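PDB 2NLZ: cephalosporin acylase from Bacillus halodurans, which probably hydrolyses amide bonds as a gamma-glutamyltranspeptidase-family N-terminal nucleophile enzyme, perhaps a cephalosporin acylase, although its function is not established. Local coordinates for residues D[27-32]-D[60-65]; D[270-275]-D[306-311]. The protein carries 1 engineered substitution. All coordinates share one frame; numbering follows the deposited sequence.

Contact 1 (D[27-32]-D[60-65]); sequences ATSQPL and VLEPTS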
# COMPACT_ATOMS: atom_id res chain seq x y z
N ALA D 27 18.27 15.60 -18.52
CA ALA D 27 17.32 14.60 -18.08
C ALA D 27 16.87 13.74 -19.26
O ALA D 27 16.24 14.23 -20.21
CB ALA D 27 16.13 15.26 -17.39
N THR D 28 17.21 12.47 -19.19
CA THR D 28 16.89 11.54 -20.26
C THR D 28 16.83 10.08 -19.78
O THR D 28 17.14 9.77 -18.62
CB THR D 28 17.86 11.67 -21.45
OG1 THR D 28 17.36 10.92 -22.57
CG2 THR D 28 19.27 11.19 -21.06
N SER D 29 16.46 9.20 -20.71
CA SER D 29 16.19 7.81 -20.42
C SER D 29 17.41 6.90 -20.44
O SER D 29 17.27 5.68 -20.29
CB SER D 29 15.17 7.28 -21.42
OG SER D 29 15.69 7.33 -22.73
N GLN D 30 18.60 7.45 -20.62
CA GLN D 30 19.79 6.60 -20.56
C GLN D 30 20.90 7.34 -19.84
O GLN D 30 21.32 8.39 -20.32
CB GLN D 30 20.23 6.23 -21.97
CG GLN D 30 20.80 4.83 -22.08
CD GLN D 30 19.77 3.75 -21.75
OE1 GLN D 30 20.08 2.78 -21.05
NE2 GLN D 30 18.55 3.91 -22.25
N PRO D 31 21.37 6.82 -18.69
CA PRO D 31 22.26 7.57 -17.79
C PRO D 31 23.55 8.05 -18.46
O PRO D 31 23.98 9.19 -18.22
CB PRO D 31 22.56 6.57 -16.67
CG PRO D 31 21.45 5.59 -16.72
CD PRO D 31 21.10 5.46 -18.18
N LEU D 32 24.14 7.19 -19.31
CA LEU D 32 25.29 7.56 -20.11
C LEU D 32 24.98 8.61 -21.18
O LEU D 32 25.88 9.32 -21.63
CB LEU D 32 25.91 6.33 -20.77
CG LEU D 32 26.41 5.21 -19.85
CD1 LEU D 32 26.67 3.97 -20.67
CD2 LEU D 32 27.66 5.60 -19.06
N VAL D 60 22.88 5.41 -30.12
CA VAL D 60 23.73 4.26 -29.91
C VAL D 60 23.32 3.51 -28.65
O VAL D 60 23.36 2.28 -28.63
CB VAL D 60 25.20 4.68 -29.77
CG1 VAL D 60 26.07 3.48 -29.41
CG2 VAL D 60 25.69 5.39 -31.05
N LEU D 61 22.89 4.25 -27.63
CA LEU D 61 22.68 3.70 -26.28
C LEU D 61 21.33 3.06 -26.06
O LEU D 61 21.18 2.18 -25.20
CB LEU D 61 22.93 4.77 -25.22
CG LEU D 61 24.37 5.26 -25.13
CD1 LEU D 61 24.43 6.60 -24.43
CD2 LEU D 61 25.23 4.20 -24.44
N GLU D 62 20.34 3.50 -26.83
CA GLU D 62 19.00 2.91 -26.77
C GLU D 62 18.43 2.63 -28.17
O GLU D 62 17.48 3.29 -28.59
CB GLU D 62 18.06 3.82 -25.98
CG GLU D 62 16.79 3.16 -25.50
CD GLU D 62 15.93 4.08 -24.65
OE1 GLU D 62 14.71 4.13 -24.88
OE2 GLU D 62 16.48 4.75 -23.75
N PRO D 63 18.99 1.64 -28.89
CA PRO D 63 18.61 1.38 -30.29
C PRO D 63 17.21 0.80 -30.44
O PRO D 63 16.70 0.70 -31.55
CB PRO D 63 19.65 0.36 -30.76
CG PRO D 63 20.69 0.33 -29.68
CD PRO D 63 20.00 0.67 -28.43
N THR D 64 16.60 0.45 -29.32
CA THR D 64 15.27 -0.11 -29.33
C THR D 64 14.22 0.96 -29.49
O THR D 64 13.06 0.64 -29.69
CB THR D 64 14.99 -0.89 -28.04
OG1 THR D 64 15.21 -0.04 -26.91
CG2 THR D 64 15.91 -2.10 -27.93
N SER D 65 14.60 2.23 -29.41
CA SER D 65 13.64 3.33 -29.41
C SER D 65 14.00 4.44 -30.39
O SER D 65 13.41 5.52 -30.39
CB SER D 65 13.54 3.94 -28.01
OG SER D 65 12.98 3.02 -27.10
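With CG anti to its backbone N (chi1 -163°) and the chain extended beyond it, Glu62 reaches from the end of helix 47-61 to the turn between strand 24-28 and helix 31-42. Two donors approach its OE2. Ser29, whose OG sits between its own backbone N and carbonyl carbon, gives a hydrogen bond of 2.9 Å from OG to the syn lone pair of Glu62 OE2. Gln30, at the N-cap position of helix 31-42, bends at chi2 (63°) and brings NE2 within 2.7 Å of the same Glu62 OE2; this second bond is weak, its N-H pointing well off the acceptor, and amide and carboxylate lie 79° apart. Within the Ntn-hydrolase fold of this family, the contact thus joins the strand-to-helix turn to the C-terminal end of helix 47-61, where the chain leaves helical geometry at Glu62 and enters a type I turn to Ser65. The backbone of Ser65 hydrogen-bonds with that of Thr358, probably the N-terminal nucleophile as in relatives. The other carboxylate oxygen, OE1, forms a salt bridge with Arg511, which would favour the charged form of this buried acid. Beside the polar cluster, Gln30 CG lies 3.8 Å from Leu61 CB as the two chains cross obliquely. Leu32 and Leu61 cross at about a right angle, Leu61 CD1 meeting Leu32 CB at 4.0 Å, and Tyr148 of helix 143-151 packs against both leucines.

Contact 2 (D[270-275]-D[306-311]); sequences NGQGLV and LAFVDG
Val275 and Phe308 cross obliquely in a buried helix-to-helix packing, where the first turn of helix 274-283 lies against helix 294-314 within the gamma-glutamyltranspeptidase fold. Val275 CG1, anti to its backbone N, stands over one face of the Phe308 ring in a CH-pi contact, 4.1 Å from the ring centroid and 25° off the normal. It is displaced toward the rim, so that the methyl lies closest to the CG and CD2 side of the ring. The same branch also approaches the methyl of Ala307, with Val275 CG1 and Ala307 CB 4.2 Å apart. At the far end of the ring comes the chain of Gln272, extended beyond CG, its amide plane turned 79° from that of the phenyl group and meeting it obliquely near CE1 and CZ. Pro445 of helix 444-457 touches Gln272, Val275 and Phe308 alike. The backbones come close, Val275 CA lying 5.4 Å from Ala307 CA. Gly311 has no side chain to stand in the way of the second valine branch, and Val275 CG2 rests 3.8 Å from Gly311 CA.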
# COMPACT_ATOMS: atom_id res chain seq x y z
N ASN D 270 1.40 18.59 -38.57
CA ASN D 270 2.40 17.57 -38.81
C ASN D 270 2.47 16.81 -37.46
O ASN D 270 2.01 15.67 -37.38
CB ASN D 270 3.75 18.17 -39.24
CG ASN D 270 4.74 17.12 -39.78
OD1 ASN D 270 5.91 17.43 -39.98
ND2 ASN D 270 4.27 15.90 -40.01
N GLY D 271 2.94 17.47 -36.41
CA GLY D 271 2.98 16.88 -35.06
C GLY D 271 1.63 16.91 -34.36
O GLY D 271 0.80 17.77 -34.64
N GLN D 272 1.43 15.96 -33.44
CA GLN D 272 0.11 15.74 -32.82
C GLN D 272 -0.10 16.46 -31.49
O GLN D 272 -1.10 16.21 -30.79
CB GLN D 272 -0.18 14.23 -32.67
CG GLN D 272 0.60 13.52 -31.56
CD GLN D 272 0.02 12.17 -31.19
OE1 GLN D 272 0.75 11.23 -30.89
NE2 GLN D 272 -1.30 12.06 -31.19
N GLY D 273 0.81 17.37 -31.14
CA GLY D 273 0.74 18.11 -29.88
C GLY D 273 -0.56 18.88 -29.71
O GLY D 273 -1.02 19.12 -28.60
N LEU D 274 -1.14 19.27 -30.84
CA LEU D 274 -2.46 19.86 -30.93
C LEU D 274 -3.47 19.20 -29.98
O LEU D 274 -4.25 19.90 -29.33
CB LEU D 274 -2.95 19.71 -32.38
CG LEU D 274 -4.06 20.58 -32.94
CD1 LEU D 274 -5.42 20.15 -32.42
CD2 LEU D 274 -3.76 22.00 -32.58
N VAL D 275 -3.44 17.87 -29.91
CA VAL D 275 -4.39 17.08 -29.13
C VAL D 275 -4.32 17.44 -27.66
O VAL D 275 -5.34 17.71 -27.04
CB VAL D 275 -4.16 15.56 -29.31
CG1 VAL D 275 -5.07 14.77 -28.40
CG2 VAL D 275 -4.39 15.17 -30.76
N LEU D 306 -12.31 13.41 -26.63
CA LEU D 306 -12.88 14.26 -27.69
C LEU D 306 -11.80 14.89 -28.57
O LEU D 306 -11.90 14.89 -29.79
CB LEU D 306 -13.77 15.34 -27.09
CG LEU D 306 -14.97 14.81 -26.28
CD1 LEU D 306 -15.43 15.84 -25.24
CD2 LEU D 306 -16.12 14.37 -27.20
N ALA D 307 -10.75 15.39 -27.92
CA ALA D 307 -9.63 16.01 -28.59
C ALA D 307 -8.86 15.04 -29.48
O ALA D 307 -8.38 15.42 -30.55
CB ALA D 307 -8.70 16.63 -27.56
N PHE D 308 -8.74 13.79 -29.03
CA PHE D 308 -7.90 12.84 -29.74
C PHE D 308 -8.53 12.40 -31.06
O PHE D 308 -7.82 12.20 -32.05
CB PHE D 308 -7.58 11.63 -28.86
CG PHE D 308 -6.15 11.16 -28.98
CD1 PHE D 308 -5.59 10.88 -30.21
CD2 PHE D 308 -5.38 10.99 -27.84
CE1 PHE D 308 -4.26 10.44 -30.32
CE2 PHE D 308 -4.05 10.55 -27.93
CZ PHE D 308 -3.49 10.28 -29.18
N VAL D 309 -9.86 12.26 -31.07
CA VAL D 309 -10.54 11.87 -32.30
C VAL D 309 -10.60 13.05 -33.28
O VAL D 309 -10.69 12.86 -34.50
CB VAL D 309 -11.93 11.25 -32.04
CG1 VAL D 309 -12.33 10.37 -33.21
CG2 VAL D 309 -11.88 10.39 -30.81
N ASP D 310 -10.52 14.26 -32.73
CA ASP D 310 -10.35 15.45 -33.55
C ASP D 310 -8.99 15.48 -34.17
O ASP D 310 -8.87 15.62 -35.38
CB ASP D 310 -10.56 16.71 -32.72
CG ASP D 310 -12.00 17.07 -32.58
OD1 ASP D 310 -12.83 16.53 -33.35
OD2 ASP D 310 -12.33 17.90 -31.71
N GLY D 311 -7.96 15.34 -33.34
CA GLY D 311 -6.58 15.33 -33.81
C GLY D 311 -6.30 14.26 -34.85
O GLY D 311 -5.55 14.48 -35.80

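Both segments of contact 1 come earlier in the chain than those of contact 2, and the two contacts lie on opposite sides of the chain's centre. Their centres are 27 Å apart and their nearest atoms about 14 Å apart, so they do not touch. Both are buried, yet their chemistry differs: 27-32 and 60-65 meet through a carboxylate and leucine packing, whereas 270-275 and 306-311 meet through apolar packing without a hydrogen bond between them. Leu32 of contact 1 also packs on Ala538 of the second subunit, while contact 2 is touched by no other chain of the assembly. Through Ser65, contact 1 reaches Thr358, the probable nucleophile of the active site.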